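Local coordinates for protein aminopeptidase (PDB 5IB9) that probably removes amino-terminal residues from peptides as a zinc-dependent aminopeptidase of the M28 family carrying a protease-associated domain, at residues 237-242 with 300-305. Residues are numbered along the deposited sequence; the frame is centred on the assembly and turned at random.
Sequences GANDDA and LDMVGS. With ZN (zinc ion), chain C; ZN (zinc ion), chain B; BES (2-(3-amino-2-hydroxy-4-phenyl-butyrylamino)-4-methyl-pentanoic acid), chain H.
Asp240 and Asp301 meet at one zinc ion of the active site, their carboxylate planes 45° apart. Asp240 bridges the two zincs: its OD1 lies 2.0 Å from the metal that Asp301 grips through both OD1 and OD2, while its OD2 binds the second. The peptide bond between Asp240 and Asp241 is cis. His228 completes the first zinc site, and Glu273 and His371 the second; the hydroxyl O2 of the bound inhibitor spans both metals. Behind this shell, Asp241 sets its carboxylate 29° from that of Asp301, with CG 3.2 Å from Asp301 OD1; its OD1 receives Met302 N at 3.1 Å from above the carboxylate plane and also Gly244 N. The Met302 side chain crosses that of Asn239 at about a right angle, CB 3.5 Å from ND2, and its extended chi2 (173°) carries SD to 3.7 Å from Asp240 CG. Asn239 OD1 accepts Gly304 N on an in-plane lone pair (2.8 Å), and its ND2 packs against Ser305 CB (3.4 Å) and is hydrogen-bonded to Glu367. An alanine in place of Asn239 would probably leave Gly304 N without its side-chain acceptor and Glu367 without the amide donor, and open a gap beside Met302 and Ser305. The cis peptide and bridging aspartate are characteristic of co-catalytic M28 zinc sites; with the other acidic ligands, that carboxylate probably offsets part of the metals' charge.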
ATOM      1  N   GLY A 237      21.718  10.069  13.819  1.00 14.32           N
ATOM      2  CA  GLY A 237      20.299  10.475  13.892  1.00 12.03           C
ATOM      3  C   GLY A 237      19.914  11.035  15.200  1.00 14.62           C
ATOM      4  O   GLY A 237      18.755  10.832  15.614  1.00 12.30           O
ATOM      5  N   ALA A 238      20.792  11.730  15.930  1.00 11.48           N
ATOM      6  CA  ALA A 238      20.396  12.212  17.219  1.00 12.19           C
ATOM      7  C   ALA A 238      19.343  13.274  17.043  1.00 13.07           C
ATOM      8  O   ALA A 238      18.352  13.300  17.809  1.00 11.83           O
ATOM      9  CB  ALA A 238      21.577  12.812  18.047  1.00 12.26           C
ATOM     10  N   ASN A 239      19.570  14.183  16.087  1.00 11.27           N
ATOM     11  CA  ASN A 239      18.516  15.195  15.900  1.00 11.96           C
ATOM     12  C   ASN A 239      17.477  14.747  14.893  1.00 11.75           C
ATOM     13  O   ASN A 239      16.268  15.104  15.100  1.00 12.24           O
ATOM     14  CB  ASN A 239      19.119  16.580  15.515  1.00 12.90           C
ATOM     15  CG  ASN A 239      18.094  17.660  15.788  1.00 12.91           C
ATOM     16  OD1 ASN A 239      17.455  17.655  16.848  1.00 12.76           O
ATOM     17  ND2 ASN A 239      17.939  18.553  14.826  1.00 12.58           N
ATOM     18  N   ASP A 240      17.909  14.075  13.819  1.00 11.64           N
ATOM     19  CA  ASP A 240      17.028  13.620  12.743  1.00 10.41           C
ATOM     20  C   ASP A 240      16.896  12.110  12.910  1.00 11.80           C
ATOM     21  O   ASP A 240      17.660  11.389  12.271  1.00 12.48           O
ATOM     22  CB  ASP A 240      17.605  13.967  11.293  1.00 11.39           C
ATOM     23  CG  ASP A 240      16.652  13.749  10.183  1.00 11.11           C
ATOM     24  OD1 ASP A 240      15.382  13.444  10.640  1.00 11.86           O
ATOM     25  OD2 ASP A 240      16.822  13.683   8.883  1.00 14.30           O
ATOM     26  N   ASP A 241      15.956  11.502  13.684  1.00 10.82           N
ATOM     27  CA  ASP A 241      14.901  12.217  14.367  1.00  9.18           C
ATOM     28  C   ASP A 241      14.752  11.595  15.727  1.00 10.61           C
ATOM     29  O   ASP A 241      13.640  11.541  16.271  1.00 10.99           O
ATOM     30  CB  ASP A 241      13.576  12.199  13.589  1.00 10.06           C
ATOM     31  CG  ASP A 241      12.576  13.154  14.228  1.00 10.43           C
ATOM     32  OD1 ASP A 241      12.891  14.120  14.952  1.00  9.91           O
ATOM     33  OD2 ASP A 241      11.302  12.877  13.972  1.00  9.60           O
ATOM     34  N   ALA A 242      15.889  11.215  16.391  1.00 10.30           N
ATOM     35  CA  ALA A 242      15.716  10.877  17.817  1.00  9.20           C
ATOM     36  C   ALA A 242      15.156  11.963  18.679  1.00  9.69           C
ATOM     37  O   ALA A 242      14.417  11.676  19.650  1.00 10.62           O
ATOM     38  CB  ALA A 242      17.023  10.275  18.451  1.00 10.75           C
ATOM     39  N   LEU A 300       6.870  15.933  14.840  1.00  9.59           N
ATOM     40  CA  LEU A 300       8.114  16.498  15.496  1.00  9.26           C
ATOM     41  C   LEU A 300       9.298  15.870  14.771  1.00  9.68           C
ATOM     42  O   LEU A 300       9.518  14.659  14.809  1.00 10.90           O
ATOM     43  CB  LEU A 300       8.088  15.990  16.961  1.00 10.09           C
ATOM     44  CG  LEU A 300       6.890  16.457  17.830  1.00  9.58           C
ATOM     45  CD1 LEU A 300       6.832  15.582  19.007  1.00 12.19           C
ATOM     46  CD2 LEU A 300       7.403  17.835  18.395  1.00 20.25           C
ATOM     47  N   ASP A 301      10.023  16.732  14.049  1.00  9.72           N
ATOM     48  CA  ASP A 301      11.236  16.219  13.280  1.00 11.53           C
ATOM     49  C   ASP A 301      12.281  17.331  13.359  1.00 13.79           C
ATOM     50  O   ASP A 301      12.036  18.428  12.835  1.00 12.73           O
ATOM     51  CB  ASP A 301      10.782  16.004  11.873  1.00 12.10           C
ATOM     52  CG  ASP A 301      11.740  15.089  11.023  1.00 13.54           C
ATOM     53  OD1 ASP A 301      12.840  14.804  11.516  1.00 14.72           O
ATOM     54  OD2 ASP A 301      11.390  14.531   9.961  1.00 14.61           O
ATOM     55  N   MET A 302      13.414  16.977  13.941  1.00 12.86           N
ATOM     56  CA  MET A 302      14.537  17.869  14.192  1.00 10.02           C
ATOM     57  C   MET A 302      14.204  19.005  15.129  1.00 11.72           C
ATOM     58  O   MET A 302      14.037  20.108  14.706  1.00 11.91           O
ATOM     59  CB  MET A 302      15.109  18.330  12.858  1.00 11.36           C
ATOM     60  CG  MET A 302      15.678  17.198  12.184  1.00 11.76           C
ATOM     61  SD  MET A 302      16.258  17.441  10.466  1.00 16.70           S
ATOM     62  CE  MET A 302      17.408  18.781  10.665  1.00 21.70           C
ATOM     63  N   VAL A 303      14.126  18.672  16.408  1.00 11.39           N
ATOM     64  CA  VAL A 303      13.619  19.602  17.391  1.00 11.75           C
ATOM     65  C   VAL A 303      14.534  19.743  18.627  1.00  9.91           C
ATOM     66  O   VAL A 303      14.108  20.176  19.693  1.00 12.23           O
ATOM     67  CB  VAL A 303      12.206  19.201  17.917  1.00  9.80           C
ATOM     68  CG1 VAL A 303      11.177  19.402  16.757  1.00 12.39           C
ATOM     69  CG2 VAL A 303      12.147  17.686  18.415  1.00 13.22           C
ATOM     70  N   GLY A 304      15.803  19.351  18.428  1.00 12.87           N
ATOM     71  CA  GLY A 304      16.775  19.488  19.564  1.00 13.31           C
ATOM     72  C   GLY A 304      18.154  20.008  19.249  1.00 14.44           C
ATOM     73  O   GLY A 304      18.939  19.956  20.186  1.00 16.76           O
ATOM     74  N   SER A 305      18.456  20.506  18.042  1.00 12.35           N
ATOM     75  CA  SER A 305      19.892  20.890  17.715  1.00 13.88           C
ATOM     76  C   SER A 305      20.280  22.293  18.195  1.00 16.12           C
ATOM     77  O   SER A 305      19.663  23.285  17.752  1.00 17.04           O
ATOM     78  CB  SER A 305      20.097  20.825  16.197  1.00 16.07           C
ATOM     79  OG  SER A 305      21.522  21.149  15.944  1.00 16.22           O
TER
HETATM   80 ZN    ZN C1002      13.520  13.643   9.898  1.00 13.08          ZN
HETATM   81 ZN    ZN B1001      16.011  13.027   7.469  1.00 15.26          ZN
HETATM   82  N2  BES H1007      13.713  15.900   8.686  1.00 29.66           N
HETATM   83  C1  BES H1007      13.825  15.672   7.245  1.00 27.97           C
HETATM   84  C6  BES H1007      12.998  16.736   6.529  1.00 33.25           C
HETATM   85  C7  BES H1007      13.493  18.179   6.551  1.00 35.98           C
HETATM   86  C8  BES H1007      14.864  18.525   6.448  1.00 34.28           C
HETATM   87  C12 BES H1007      12.524  19.202   6.640  1.00 37.64           C
HETATM   88  C9  BES H1007      15.240  19.884   6.437  1.00 36.77           C
HETATM   89  C11 BES H1007      12.905  20.573   6.635  1.00 37.15           C
HETATM   90  C10 BES H1007      14.267  20.899   6.540  1.00 38.14           C
HETATM   91  C2  BES H1007      13.342  14.259   6.898  1.00 30.12           C
HETATM   92  O2  BES H1007      14.004  13.487   7.898  1.00 16.18           O
HETATM   93  C3  BES H1007      13.906  13.964   5.551  1.00 31.36           C
HETATM   94  O3  BES H1007      15.125  13.876   5.448  1.00 33.29           O
HETATM   95  N1  BES H1007      13.083  13.907   4.561  1.00 31.73           N
HETATM   96  C4  BES H1007      13.606  13.702   3.207  1.00 32.45           C
HETATM   97  C13 BES H1007      12.354  13.686   2.347  1.00 32.18           C
HETATM   98  C14 BES H1007      11.392  12.533   2.650  1.00 36.21           C
HETATM   99  C15 BES H1007      10.308  12.661   1.587  1.00 33.67           C
HETATM  100  C16 BES H1007      12.034  11.145   2.676  1.00 31.23           C
HETATM  101  C5  BES H1007      14.417  14.881   2.683  1.00 38.43           C
HETATM  102  O1  BES H1007      15.181  14.699   1.691  1.00 42.14           O
HETATM  103  O4  BES H1007      14.341  16.015   3.188  1.00 34.51           O